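Long-range contact in KLLA0F20702p (Kluyveromyces lactis, PDB 5Y5A), which probably serves as the Est1 subunit of telomerase, recruiting the enzyme to chromosome ends through its interaction with Cdc13: residues I41-L53 with D77-H90. Residues are numbered along the deposited sequence; the frame is centred on the assembly and turned at random.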
loop_
_atom_site.group_PDB
_atom_site.type_symbol
_atom_site.label_atom_id
_atom_site.label_comp_id
_atom_site.label_asym_id
_atom_site.label_seq_id
_atom_site.Cartn_x
_atom_site.Cartn_y
_atom_site.Cartn_z
ATOM N N ILE A 41 15.338 -2.322 31.734
ATOM C CA ILE A 41 14.399 -3.095 30.933
ATOM C C ILE A 41 14.982 -3.382 29.551
ATOM O O ILE A 41 14.854 -4.493 29.036
ATOM C CB ILE A 41 13.041 -2.364 30.805
ATOM C CG1 ILE A 41 12.375 -2.268 32.184
ATOM C CG2 ILE A 41 12.127 -3.069 29.805
ATOM C CD1 ILE A 41 11.103 -1.460 32.211
ATOM N N HIS A 42 15.631 -2.384 28.960
ATOM C CA HIS A 42 16.318 -2.564 27.684
ATOM C C HIS A 42 17.393 -3.641 27.787
ATOM O O HIS A 42 17.592 -4.426 26.860
ATOM C CB HIS A 42 16.948 -1.248 27.215
ATOM C CG HIS A 42 16.021 -0.378 26.427
ATOM N ND1 HIS A 42 16.462 0.697 25.685
ATOM C CD2 HIS A 42 14.678 -0.426 26.256
ATOM C CE1 HIS A 42 15.431 1.276 25.095
ATOM N NE2 HIS A 42 14.337 0.613 25.425
ATOM N N SER A 43 18.081 -3.669 28.922
ATOM C CA SER A 43 19.161 -4.623 29.141
ATOM C C SER A 43 18.642 -6.056 29.179
ATOM O O SER A 43 19.297 -6.972 28.685
ATOM C CB SER A 43 19.904 -4.305 30.439
ATOM O OG SER A 43 20.803 -5.347 30.768
ATOM N N LYS A 44 17.468 -6.246 29.770
ATOM C CA LYS A 44 16.862 -7.570 29.847
ATOM C C LYS A 44 16.361 -8.015 28.485
ATOM O O LYS A 44 16.510 -9.174 28.106
ATOM C CB LYS A 44 15.710 -7.583 30.848
ATOM C CG LYS A 44 16.138 -7.465 32.292
ATOM C CD LYS A 44 14.964 -7.685 33.231
ATOM C CE LYS A 44 15.419 -7.691 34.680
ATOM N NZ LYS A 44 14.292 -7.973 35.608
ATOM N N ILE A 45 15.762 -7.080 27.754
ATOM C CA ILE A 45 15.188 -7.378 26.454
ATOM C C ILE A 45 16.284 -7.744 25.458
ATOM O O ILE A 45 16.167 -8.738 24.734
ATOM C CB ILE A 45 14.365 -6.191 25.926
ATOM C CG1 ILE A 45 13.146 -5.958 26.822
ATOM C CG2 ILE A 45 13.936 -6.424 24.481
ATOM C CD1 ILE A 45 12.262 -4.814 26.359
ATOM N N MET A 46 17.352 -6.946 25.439
ATOM C CA MET A 46 18.500 -7.206 24.575
ATOM C C MET A 46 19.031 -8.607 24.828
ATOM O O MET A 46 19.522 -9.277 23.921
ATOM C CB MET A 46 19.605 -6.168 24.803
ATOM C CG MET A 46 19.376 -4.839 24.083
ATOM S SD MET A 46 20.548 -3.534 24.536
ATOM C CE MET A 46 19.941 -2.156 23.561
ATOM N N GLN A 47 18.909 -9.049 26.073
ATOM C CA GLN A 47 19.349 -10.377 26.465
ATOM C C GLN A 47 18.404 -11.474 25.983
ATOM O O GLN A 47 18.847 -12.566 25.637
ATOM C CB GLN A 47 19.488 -10.447 27.974
ATOM C CG GLN A 47 20.097 -11.722 28.470
ATOM C CD GLN A 47 20.516 -11.577 29.895
ATOM O OE1 GLN A 47 20.521 -10.472 30.424
ATOM N NE2 GLN A 47 20.869 -12.682 30.533
ATOM N N MET A 48 17.103 -11.191 25.980
ATOM C CA MET A 48 16.136 -12.129 25.426
ATOM C C MET A 48 16.415 -12.317 23.949
ATOM O O MET A 48 16.405 -13.439 23.439
ATOM C CB MET A 48 14.708 -11.634 25.629
ATOM C CG MET A 48 14.306 -11.484 27.082
ATOM S SD MET A 48 12.702 -10.680 27.198
ATOM C CE MET A 48 12.547 -10.462 28.965
ATOM N N LEU A 49 16.681 -11.200 23.279
ATOM C CA LEU A 49 16.911 -11.179 21.839
ATOM C C LEU A 49 18.202 -11.894 21.462
ATOM O O LEU A 49 18.290 -12.501 20.397
ATOM C CB LEU A 49 16.931 -9.737 21.330
ATOM C CG LEU A 49 15.564 -9.047 21.304
ATOM C CD1 LEU A 49 15.703 -7.543 21.092
ATOM C CD2 LEU A 49 14.684 -9.663 20.220
ATOM N N LEU A 50 19.199 -11.820 22.335
ATOM C CA LEU A 50 20.440 -12.553 22.136
ATOM C C LEU A 50 20.179 -14.049 22.198
ATOM O O LEU A 50 20.560 -14.786 21.288
ATOM C CB LEU A 50 21.482 -12.164 23.182
ATOM C CG LEU A 50 22.370 -10.956 22.896
ATOM C CD1 LEU A 50 23.332 -10.749 24.049
ATOM C CD2 LEU A 50 23.130 -11.149 21.596
ATOM N N GLN A 51 19.527 -14.488 23.273
ATOM C CA GLN A 51 19.148 -15.889 23.441
ATOM C C GLN A 51 18.287 -16.369 22.280
ATOM O O GLN A 51 18.275 -17.554 21.957
ATOM C CB GLN A 51 18.403 -16.093 24.763
ATOM C CG GLN A 51 19.306 -16.093 25.999
ATOM C CD GLN A 51 18.576 -15.695 27.278
ATOM O OE1 GLN A 51 17.593 -14.953 27.240
ATOM N NE2 GLN A 51 19.059 -16.183 28.414
ATOM N N SER A 52 17.579 -15.439 21.645
ATOM C CA SER A 52 16.685 -15.769 20.540
ATOM C C SER A 52 17.383 -15.867 19.189
ATOM O O SER A 52 16.827 -16.428 18.253
ATOM C CB SER A 52 15.564 -14.731 20.434
ATOM O OG SER A 52 14.663 -14.838 21.516
ATOM N N LEU A 53 18.587 -15.319 19.075
ATOM C CA LEU A 53 19.175 -15.136 17.752
ATOM C C LEU A 53 20.616 -15.629 17.605
ATOM O O LEU A 53 21.215 -15.462 16.542
ATOM C CB LEU A 53 19.102 -13.656 17.363
ATOM C CG LEU A 53 17.694 -13.058 17.300
ATOM C CD1 LEU A 53 17.739 -11.559 17.055
ATOM C CD2 LEU A 53 16.872 -13.750 16.225
ATOM N N ASP A 77 10.973 -16.470 18.736
ATOM C CA ASP A 77 10.755 -15.553 19.832
ATOM C C ASP A 77 11.079 -14.121 19.429
ATOM O O ASP A 77 10.479 -13.184 19.948
ATOM C CB ASP A 77 11.592 -15.967 21.040
ATOM C CG ASP A 77 11.226 -17.345 21.555
ATOM O OD1 ASP A 77 10.049 -17.738 21.406
ATOM O OD2 ASP A 77 12.111 -18.035 22.106
ATOM N N ALA A 78 12.005 -13.962 18.486
ATOM C CA ALA A 78 12.598 -12.656 18.187
ATOM C C ALA A 78 11.579 -11.566 17.860
ATOM O O ALA A 78 11.511 -10.549 18.551
ATOM C CB ALA A 78 13.583 -12.785 17.057
ATOM N N HIS A 79 10.789 -11.769 16.811
ATOM C CA HIS A 79 9.841 -10.744 16.390
ATOM C C HIS A 79 8.709 -10.595 17.406
ATOM O O HIS A 79 8.051 -9.559 17.466
ATOM C CB HIS A 79 9.280 -11.062 14.999
ATOM C CG HIS A 79 8.174 -12.071 15.005
ATOM N ND1 HIS A 79 6.843 -11.712 14.969
ATOM C CD2 HIS A 79 8.199 -13.423 15.040
ATOM C CE1 HIS A 79 6.096 -12.801 14.982
ATOM N NE2 HIS A 79 6.893 -13.854 15.027
ATOM N N ARG A 80 8.489 -11.633 18.205
ATOM C CA ARG A 80 7.490 -11.580 19.265
ATOM C C ARG A 80 8.009 -10.737 20.427
ATOM O O ARG A 80 7.269 -9.965 21.039
ATOM C CB ARG A 80 7.131 -12.991 19.736
ATOM C CG ARG A 80 6.398 -13.819 18.691
ATOM C CD ARG A 80 6.135 -15.246 19.163
ATOM N NE ARG A 80 5.221 -15.952 18.263
ATOM C CZ ARG A 80 4.928 -17.248 18.350
ATOM N NH1 ARG A 80 5.481 -17.997 19.296
ATOM N NH2 ARG A 80 4.083 -17.796 17.486
ATOM N N ILE A 81 9.293 -10.889 20.722
ATOM C CA ILE A 81 9.931 -10.102 21.768
ATOM C C ILE A 81 9.852 -8.618 21.425
ATOM O O ILE A 81 9.606 -7.784 22.295
ATOM C CB ILE A 81 11.396 -10.525 21.967
ATOM C CG1 ILE A 81 11.455 -11.909 22.616
ATOM C CG2 ILE A 81 12.140 -9.518 22.820
ATOM C CD1 ILE A 81 12.830 -12.509 22.631
ATOM N N LEU A 82 10.030 -8.300 20.148
ATOM C CA LEU A 82 10.000 -6.915 19.698
ATOM C C LEU A 82 8.583 -6.335 19.707
ATOM O O LEU A 82 8.402 -5.139 19.928
ATOM C CB LEU A 82 10.605 -6.804 18.297
ATOM C CG LEU A 82 12.078 -7.199 18.194
ATOM C CD1 LEU A 82 12.507 -7.340 16.745
ATOM C CD2 LEU A 82 12.954 -6.178 18.915
ATOM N N ASP A 83 7.586 -7.181 19.451
ATOM C CA ASP A 83 6.191 -6.739 19.465
ATOM C C ASP A 83 5.739 -6.454 20.899
ATOM O O ASP A 83 5.080 -5.453 21.162
ATOM C CB ASP A 83 5.278 -7.780 18.807
ATOM C CG ASP A 83 5.355 -7.757 17.283
ATOM O OD1 ASP A 83 5.694 -6.703 16.704
ATOM O OD2 ASP A 83 5.066 -8.795 16.655
ATOM N N LEU A 84 6.105 -7.328 21.831
ATOM C CA LEU A 84 5.821 -7.079 23.239
ATOM C C LEU A 84 6.591 -5.860 23.752
ATOM O O LEU A 84 6.176 -5.200 24.715
ATOM C CB LEU A 84 6.166 -8.306 24.083
ATOM C CG LEU A 84 5.248 -9.521 23.940
ATOM C CD1 LEU A 84 5.778 -10.674 24.769
ATOM C CD2 LEU A 84 3.828 -9.175 24.355
ATOM N N THR A 85 7.719 -5.574 23.111
ATOM C CA THR A 85 8.541 -4.432 23.485
ATOM C C THR A 85 7.855 -3.126 23.101
ATOM O O THR A 85 7.771 -2.191 23.900
ATOM C CB THR A 85 9.923 -4.498 22.825
ATOM O OG1 THR A 85 10.637 -5.636 23.330
ATOM C CG2 THR A 85 10.704 -3.231 23.129
ATOM N N TRP A 86 7.364 -3.074 21.871
ATOM C CA TRP A 86 6.621 -1.915 21.406
ATOM C C TRP A 86 5.378 -1.692 22.248
ATOM O O TRP A 86 5.168 -0.608 22.782
ATOM C CB TRP A 86 6.225 -2.077 19.941
ATOM C CG TRP A 86 5.363 -0.961 19.478
ATOM C CD1 TRP A 86 4.030 -1.016 19.195
ATOM C CD2 TRP A 86 5.768 0.400 19.270
ATOM N NE1 TRP A 86 3.581 0.227 18.812
ATOM C CE2 TRP A 86 4.624 1.109 18.850
ATOM C CE3 TRP A 86 6.982 1.080 19.395
ATOM C CZ2 TRP A 86 4.668 2.470 18.551
ATOM C CZ3 TRP A 86 7.019 2.429 19.099
ATOM C CH2 TRP A 86 5.871 3.110 18.683
ATOM N N LYS A 87 4.574 -2.743 22.379
ATOM C CA LYS A 87 3.278 -2.671 23.047
ATOM C C LYS A 87 3.358 -2.296 24.523
ATOM O O LYS A 87 2.575 -1.476 24.997
ATOM C CB LYS A 87 2.551 -4.008 22.909
ATOM C CG LYS A 87 1.143 -4.016 23.468
ATOM C CD LYS A 87 0.528 -5.392 23.316
ATOM C CE LYS A 87 -0.852 -5.460 23.939
ATOM N NZ LYS A 87 -1.414 -6.840 23.870
ATOM N N HIS A 88 4.300 -2.895 25.244
ATOM C CA HIS A 88 4.321 -2.782 26.697
ATOM C C HIS A 88 5.355 -1.797 27.232
ATOM O O HIS A 88 5.236 -1.312 28.358
ATOM C CB HIS A 88 4.563 -4.156 27.316
ATOM C CG HIS A 88 3.471 -5.139 27.034
ATOM N ND1 HIS A 88 2.248 -5.091 27.666
ATOM C CD2 HIS A 88 3.417 -6.191 26.186
ATOM C CE1 HIS A 88 1.487 -6.075 27.220
ATOM N NE2 HIS A 88 2.171 -6.757 26.322
ATOM N N VAL A 89 6.370 -1.502 26.429
ATOM C CA VAL A 89 7.443 -0.627 26.882
ATOM C C VAL A 89 7.459 0.701 26.136
ATOM O O VAL A 89 7.405 1.764 26.748
ATOM C CB VAL A 89 8.818 -1.295 26.721
ATOM C CG1 VAL A 89 9.910 -0.376 27.229
ATOM C CG2 VAL A 89 8.845 -2.628 27.446
ATOM N N HIS A 90 7.596 0.644 24.827
ATOM C CA HIS A 90 7.704 1.841 24.031
ATOM C C HIS A 90 6.428 2.575 23.744
ATOM O O HIS A 90 6.359 3.765 23.945
ATOM C CB HIS A 90 8.402 1.536 22.729
ATOM C CG HIS A 90 9.823 1.140 22.897
ATOM N ND1 HIS A 90 10.572 0.613 21.876
ATOM C CD2 HIS A 90 10.636 1.189 23.973
ATOM C CE1 HIS A 90 11.788 0.357 22.313
ATOM N NE2 HIS A 90 11.851 0.696 23.583
#
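Ile81 is the knob of this helix pair: its side chain sits in a hole made by Ile45, Met48, Leu49 and Ser52. Its two branches divide the work. CG2, anti to the backbone N, lies along Leu49, 3.6 Å from Leu49 CD2, while CD1 reaches the other side of the hole, 3.6 Å from Met48 CB. Leu49 also turns CD1 to Leu82 CD2, the two side chains crossing at about a right angle. Toward the end of helix 33-53, Leu53 CD2 rests on Ala78 CB (3.5 Å); at the opposite end of the contact, Ile41 and Val89 slide past each other through their CG2 methyls.

Two hydroxyls touch this apolar seam, Thr85 within it and Ser52 nearer its margin, and each is spent on its own helix. Thr85 OG1 donates to Ile81 O at 2.6 Å, tilted 33° from the carbonyl plane, and meets Ile45 CD1 tip to tip. Ser52 OG donates to Met48 O, from above the carbonyl plane.

The one hydrogen bond between segments 41-53 and 77-90 joins His42 NE2 to His90 NE2, 3.1 Å apart with an angle of 149°; either may be the donor. The rings meet rim to rim, their planes 72° apart, and Thr85 CG2 covers part of one His90 face. Tyr134 OH of helix 113-144 bonds His90 ND1, so both ring nitrogens are engaged and the ring's rotation is probably fixed.

Thus the two segments run antiparallel and pack mainly through apolar side chains in the alpha-helical N-terminal part of Est1, with the buried His90 imidazole bonded both to His42 and to helix 113-144. If both rings are neutral, exactly one NE2 should carry the hydrogen between them, so one ring's tautomer would set the other's.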